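Local coordinates for protein alpha-galactosidase 1 (Saccharomyces cerevisiae, PDB 3LRK) that hydrolyses terminal, non-reducing alpha-D-galactose residues of alpha-D-galactosides such as galactose oligosaccharides, galactomannans and galactolipids, working as a secreted homotetramer, at residues Q340-W346 and V357-G363; C42-E46 and K91-G95. The protein carries 1 engineered substitution. Numbering follows the deposited sequence.

Interaction 1: Q340-W346 and V357-G363; sequences QGEIQMW and VALLNGG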
loop_
_atom_site.group_PDB
_atom_site.type_symbol
_atom_site.label_atom_id
_atom_site.label_comp_id
_atom_site.label_asym_id
_atom_site.label_seq_id
_atom_site.Cartn_x
_atom_site.Cartn_y
_atom_site.Cartn_z
ATOM N N GLN A 340 16.643 1.519 -20.526
ATOM C CA GLN A 340 15.232 1.778 -20.809
ATOM C C GLN A 340 14.897 1.578 -22.278
ATOM O O GLN A 340 15.676 1.958 -23.148
ATOM C CB GLN A 340 14.852 3.195 -20.376
ATOM C CG GLN A 340 15.294 3.543 -18.949
ATOM C CD GLN A 340 14.632 2.660 -17.912
ATOM O OE1 GLN A 340 13.424 2.723 -17.721
ATOM N NE2 GLN A 340 15.428 1.831 -17.233
ATOM N N GLY A 341 13.735 0.987 -22.546
ATOM C CA GLY A 341 13.271 0.814 -23.917
ATOM C C GLY A 341 11.907 0.181 -23.998
ATOM O O GLY A 341 11.720 -0.988 -23.640
ATOM N N GLU A 342 10.943 0.958 -24.472
ATOM C CA GLU A 342 9.589 0.475 -24.640
ATOM C C GLU A 342 8.949 1.161 -25.842
ATOM O O GLU A 342 9.357 2.251 -26.240
ATOM C CB GLU A 342 8.751 0.696 -23.368
ATOM C CG GLU A 342 8.619 2.156 -22.925
ATOM C CD GLU A 342 7.919 2.304 -21.580
ATOM O OE1 GLU A 342 6.738 1.933 -21.479
ATOM O OE2 GLU A 342 8.548 2.800 -20.619
ATOM N N ILE A 343 7.949 0.508 -26.409
ATOM C CA ILE A 343 7.185 1.064 -27.521
ATOM C C ILE A 343 5.711 1.103 -27.142
ATOM O O ILE A 343 5.220 0.214 -26.439
ATOM C CB ILE A 343 7.411 0.265 -28.835
ATOM C CG1 ILE A 343 7.115 -1.233 -28.630
ATOM C CG2 ILE A 343 8.845 0.488 -29.339
ATOM C CD1 ILE A 343 6.790 -2.008 -29.915
ATOM N N GLN A 344 5.015 2.148 -27.582
ATOM C CA GLN A 344 3.620 2.345 -27.212
ATOM C C GLN A 344 2.789 2.794 -28.405
ATOM O O GLN A 344 3.284 3.475 -29.309
ATOM C CB GLN A 344 3.482 3.372 -26.078
ATOM C CG GLN A 344 4.445 3.166 -24.888
ATOM C CD GLN A 344 4.173 4.115 -23.726
ATOM O OE1 GLN A 344 3.380 5.046 -23.843
ATOM N NE2 GLN A 344 4.842 3.882 -22.600
ATOM N N MET A 345 1.527 2.398 -28.392
ATOM C CA MET A 345 0.534 2.942 -29.299
ATOM C C MET A 345 -0.558 3.627 -28.490
ATOM O O MET A 345 -1.079 3.051 -27.525
ATOM C CB MET A 345 -0.090 1.840 -30.134
ATOM C CG MET A 345 -0.608 2.318 -31.462
ATOM S SD MET A 345 -2.180 1.584 -31.914
ATOM C CE MET A 345 -3.217 2.860 -31.235
ATOM N N TRP A 346 -0.898 4.851 -28.884
ATOM C CA TRP A 346 -1.999 5.584 -28.275
ATOM C C TRP A 346 -3.008 5.950 -29.353
ATOM O O TRP A 346 -2.658 6.088 -30.532
ATOM C CB TRP A 346 -1.504 6.856 -27.582
ATOM C CG TRP A 346 -0.585 6.658 -26.389
ATOM C CD1 TRP A 346 0.663 6.101 -26.397
ATOM C CD2 TRP A 346 -0.830 7.072 -25.028
ATOM N NE1 TRP A 346 1.199 6.119 -25.128
ATOM C CE2 TRP A 346 0.312 6.728 -24.275
ATOM C CE3 TRP A 346 -1.902 7.707 -24.378
ATOM C CZ2 TRP A 346 0.404 6.967 -22.896
ATOM C CZ3 TRP A 346 -1.800 7.961 -23.006
ATOM C CH2 TRP A 346 -0.660 7.584 -22.283
ATOM N N VAL A 357 -3.758 9.252 -33.569
ATOM C CA VAL A 357 -3.001 8.028 -33.348
ATOM C C VAL A 357 -1.543 8.388 -33.098
ATOM O O VAL A 357 -0.981 9.245 -33.788
ATOM C CB VAL A 357 -3.149 7.049 -34.548
ATOM C CG1 VAL A 357 -2.432 5.733 -34.271
ATOM C CG2 VAL A 357 -4.616 6.783 -34.830
ATOM N N ALA A 358 -0.945 7.762 -32.089
ATOM C CA ALA A 358 0.478 7.946 -31.810
ATOM C C ALA A 358 1.181 6.601 -31.824
ATOM O O ALA A 358 0.774 5.672 -31.125
ATOM C CB ALA A 358 0.695 8.651 -30.461
ATOM N N LEU A 359 2.213 6.488 -32.648
ATOM C CA LEU A 359 3.119 5.351 -32.564
ATOM C C LEU A 359 4.426 5.830 -31.935
ATOM O O LEU A 359 5.176 6.612 -32.525
ATOM C CB LEU A 359 3.328 4.696 -33.932
ATOM C CG LEU A 359 2.104 3.924 -34.448
ATOM C CD1 LEU A 359 2.254 3.554 -35.928
ATOM C CD2 LEU A 359 1.863 2.673 -33.606
ATOM N N LEU A 360 4.670 5.378 -30.711
ATOM C CA LEU A 360 5.734 5.936 -29.897
ATOM C C LEU A 360 6.869 4.931 -29.731
ATOM O O LEU A 360 6.676 3.833 -29.202
ATOM C CB LEU A 360 5.175 6.399 -28.540
ATOM C CG LEU A 360 6.088 7.027 -27.480
ATOM C CD1 LEU A 360 6.683 8.358 -27.965
ATOM C CD2 LEU A 360 5.290 7.229 -26.197
ATOM N N ASN A 361 8.048 5.316 -30.207
ATOM C CA ASN A 361 9.228 4.465 -30.147
ATOM C C ASN A 361 10.180 4.918 -29.041
ATOM O O ASN A 361 11.072 5.737 -29.266
ATOM C CB ASN A 361 9.945 4.439 -31.510
ATOM C CG ASN A 361 11.168 3.534 -31.521
ATOM O OD1 ASN A 361 11.362 2.709 -30.625
ATOM N ND2 ASN A 361 12.008 3.693 -32.535
ATOM N N GLY A 362 9.993 4.369 -27.850
ATOM C CA GLY A 362 10.877 4.675 -26.727
ATOM C C GLY A 362 12.143 3.835 -26.698
ATOM O O GLY A 362 12.918 3.922 -25.748
ATOM N N GLY A 363 12.347 3.019 -27.733
ATOM C CA GLY A 363 13.556 2.198 -27.864
ATOM C C GLY A 363 14.750 2.997 -28.369
ATOM O O GLY A 363 14.602 4.130 -28.824
HETATM O O HOH W 1 15.528 3.752 -25.108
HETATM O O HOH W 2 11.434 3.799 -23.499
#
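Residues 342-346 and 357-361 are parts of the two arms of the antiparallel hairpin 342-349/355-361: their axes approach to 4.8 Å and run 175° apart. Gln344 with Leu360 (Gln344 N to Leu360 O 2.9 Å, Leu360 N to Gln344 O 2.7 Å) and Trp346 with Ala358 (Trp346 N to Ala358 O and Ala358 N to Trp346 O, both 2.9 Å) are hydrogen-bonded pairs, at 166-173°. The m,t rotamer of Gln344 sets its amide in a row of side-chain hydrogen bonds: Gln344 NE2 to Glu342 OE1 (2.9 Å) and Trp346 NE1 to Gln344 OE1 (2.7 Å). Gln344 NE2 and Glu342 OE2 also bond Asn244, and Glu342 OE1 salt-bridges Arg329. Leu360, t,p, brings CD2 within 3.7 Å of Gln344 OE1 and 4.4 Å of Trp346 NE1. On the other face, Ile343 (chi1 p) puts CG2 3.6 Å from Asn361 OD1, and Met345, off-well at chi2 and chi3, makes a tight CG contact with Leu359 CD2 (3.3 Å). Asn361, chi1 t, turns OD1 to Gly363 N (3.1 Å), an Asx turn, while ND2 donates to Val457 O. There pairing frays: Gly362 N to Glu342 O (2.7 Å, 120°) is weak. In the C-terminal beta sandwich, strands 325-331 and 461-469 flank the hairpin and strand 367-371 touches Ile343, Met345 and Asn361; barrel-domain helices 239-246 and 273-285 pack on the Gln344, Trp346, Ala358 and Leu360 face, making it a domain interface.

Interaction 2: C42-E46 and K91-G95; sequences CDVSE and KFPNG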
loop_
_atom_site.group_PDB
_atom_site.type_symbol
_atom_site.label_atom_id
_atom_site.label_comp_id
_atom_site.label_asym_id
_atom_site.label_seq_id
_atom_site.Cartn_x
_atom_site.Cartn_y
_atom_site.Cartn_z
ATOM N N CYS A 42 14.682 31.594 -8.822
ATOM C CA CYS A 42 14.285 32.734 -7.974
ATOM C C CYS A 42 14.633 34.109 -8.546
ATOM O O CYS A 42 14.197 35.132 -8.014
ATOM C CB CYS A 42 14.874 32.621 -6.555
ATOM S SG CYS A 42 14.100 31.374 -5.471
ATOM N N ASP A 43 15.411 34.128 -9.624
ATOM C CA ASP A 43 15.851 35.378 -10.238
ATOM C C ASP A 43 14.765 35.936 -11.169
ATOM O O ASP A 43 14.866 35.842 -12.401
ATOM C CB ASP A 43 17.176 35.166 -10.979
ATOM C CG ASP A 43 17.784 36.465 -11.478
ATOM O OD1 ASP A 43 17.612 37.504 -10.794
ATOM O OD2 ASP A 43 18.427 36.448 -12.556
ATOM N N VAL A 44 13.728 36.506 -10.555
ATOM C CA VAL A 44 12.567 37.044 -11.257
ATOM C C VAL A 44 12.474 38.550 -11.033
ATOM O O VAL A 44 13.021 39.073 -10.063
ATOM C CB VAL A 44 11.233 36.371 -10.793
ATOM C CG1 VAL A 44 11.241 34.886 -11.078
ATOM C CG2 VAL A 44 10.957 36.616 -9.306
ATOM N N SER A 45 11.782 39.247 -11.935
ATOM C CA SER A 45 11.506 40.675 -11.761
ATOM C C SER A 45 10.388 41.083 -12.704
ATOM O O SER A 45 10.045 40.323 -13.601
ATOM C CB SER A 45 12.754 41.519 -12.043
ATOM O OG SER A 45 13.101 41.467 -13.415
ATOM N N GLU A 46 9.818 42.272 -12.498
ATOM C CA GLU A 46 8.848 42.815 -13.454
ATOM C C GLU A 46 9.440 42.802 -14.858
ATOM O O GLU A 46 8.803 42.326 -15.804
ATOM C CB GLU A 46 8.409 44.235 -13.083
ATOM C CG GLU A 46 7.394 44.809 -14.070
ATOM C CD GLU A 46 7.032 46.274 -13.827
ATOM O OE1 GLU A 46 6.725 46.664 -12.687
ATOM O OE2 GLU A 46 7.026 47.041 -14.810
ATOM N N LYS A 91 12.321 43.386 -6.661
ATOM C CA LYS A 91 11.985 42.605 -7.850
ATOM C C LYS A 91 10.753 43.171 -8.569
ATOM O O LYS A 91 10.669 43.123 -9.790
ATOM C CB LYS A 91 11.746 41.133 -7.474
ATOM C CG LYS A 91 12.974 40.420 -6.901
ATOM C CD LYS A 91 12.628 39.009 -6.471
ATOM C CE LYS A 91 13.852 38.276 -5.948
ATOM N NZ LYS A 91 13.583 36.815 -5.780
ATOM N N PHE A 92 9.805 43.693 -7.794
ATOM C CA PHE A 92 8.542 44.233 -8.309
ATOM C C PHE A 92 8.274 45.616 -7.707
ATOM O O PHE A 92 7.408 45.772 -6.842
ATOM C CB PHE A 92 7.391 43.237 -8.061
ATOM C CG PHE A 92 7.668 41.879 -8.638
ATOM C CD1 PHE A 92 8.176 40.859 -7.837
ATOM C CD2 PHE A 92 7.488 41.639 -9.997
ATOM C CE1 PHE A 92 8.480 39.619 -8.372
ATOM C CE2 PHE A 92 7.793 40.399 -10.549
ATOM C CZ PHE A 92 8.281 39.386 -9.738
ATOM N N PRO A 93 9.029 46.635 -8.183
ATOM C CA PRO A 93 8.984 47.997 -7.630
ATOM C C PRO A 93 7.632 48.720 -7.713
ATOM O O PRO A 93 7.402 49.667 -6.964
ATOM C CB PRO A 93 10.054 48.745 -8.438
ATOM C CG PRO A 93 10.301 47.924 -9.650
ATOM C CD PRO A 93 10.008 46.509 -9.279
ATOM N N ASN A 94 6.749 48.251 -8.594
ATOM C CA ASN A 94 5.443 48.867 -8.826
ATOM C C ASN A 94 4.262 48.027 -8.289
ATOM O O ASN A 94 3.093 48.386 -8.466
ATOM C CB ASN A 94 5.296 49.142 -10.323
ATOM C CG ASN A 94 6.438 50.005 -10.863
ATOM O OD1 ASN A 94 6.631 51.116 -10.399
ATOM N ND2 ASN A 94 7.206 49.479 -11.817
ATOM N N GLY A 95 4.572 46.934 -7.598
ATOM C CA GLY A 95 3.536 46.014 -7.115
ATOM C C GLY A 95 3.178 45.026 -8.217
ATOM O O GLY A 95 3.613 45.167 -9.363
HETATM O O HOH W 3 6.524 45.559 -10.499
#
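Glu46, Lys91 and Phe92 lose 83, 80 and 59 Å² respectively, the three largest shares of the 356 Å² buried where the loop leading into helix 46-58 meets the loop leading into helix 96-105 of the TIM-barrel domain. Lys91 serves at both ends. Its backbone O accepts from Glu46 N (3.0 Å, 157°) and also receives a CA-H...O contact from Ser45 CA at 3.3 Å. Its side chain, chi1 m and then t throughout, extends along segment 42-46, so that Lys91 CG passes Val44 O at 3.4 Å and NZ reaches Cys42 O at 2.9 Å; NZ makes a second hydrogen bond to Cys74 O. Cys42 and Cys74 are themselves joined by a disulfide, so the lysine links the backbones of both half-cystines. The Phe92 ring is oblique to segment 42-46, with CZ 3.9 Å from Val44 CG2 and CE2 3.4 Å from Glu46 N. Glu46 follows the N-cap Ser45, whose OG accepts from Leu48 N. Its extended side chain (chi1 and chi2 t) brings OE1 to Asn94 ND2 at 3.0 Å and 174°; Asn94 belongs to the type I turn Phe92-Gly95. The Glu46 side chain also touches His98 and His102, the sodium-site residues, and lies about 4 Å from the bound sodium ion. The side chain of Cys42 is about 5 Å from that of Asp73, a substrate-binding residue. Chemically, ammonium and carboxylate each find polar partners around an apolar ring, which implies a join held by directional bonds as well as by packing.

How the interactions relate
From the N terminus, interaction 2 comes first: 42-46 meets 91-95 after a 44-residue excursion through helix 46-58, barrel strand 68-70 and the short strands 76-79 and 85-87, within the TIM-barrel domain. Its loop closes before interaction 1 opens, so the two are in series and neither nest nor cross. The chain then completes the barrel and enters the antiparallel C-terminal sheet, where interaction 1 closes a short hairpin over ten intervening residues. The centres of interactions 1 and 2 are about 43 Å apart, and the nearest atoms of interactions 1 and 2 about 30 Å apart. Interaction 2 joins two barrel loops; interaction 1 pairs adjacent sandwich strands, one face of which abuts barrel helices.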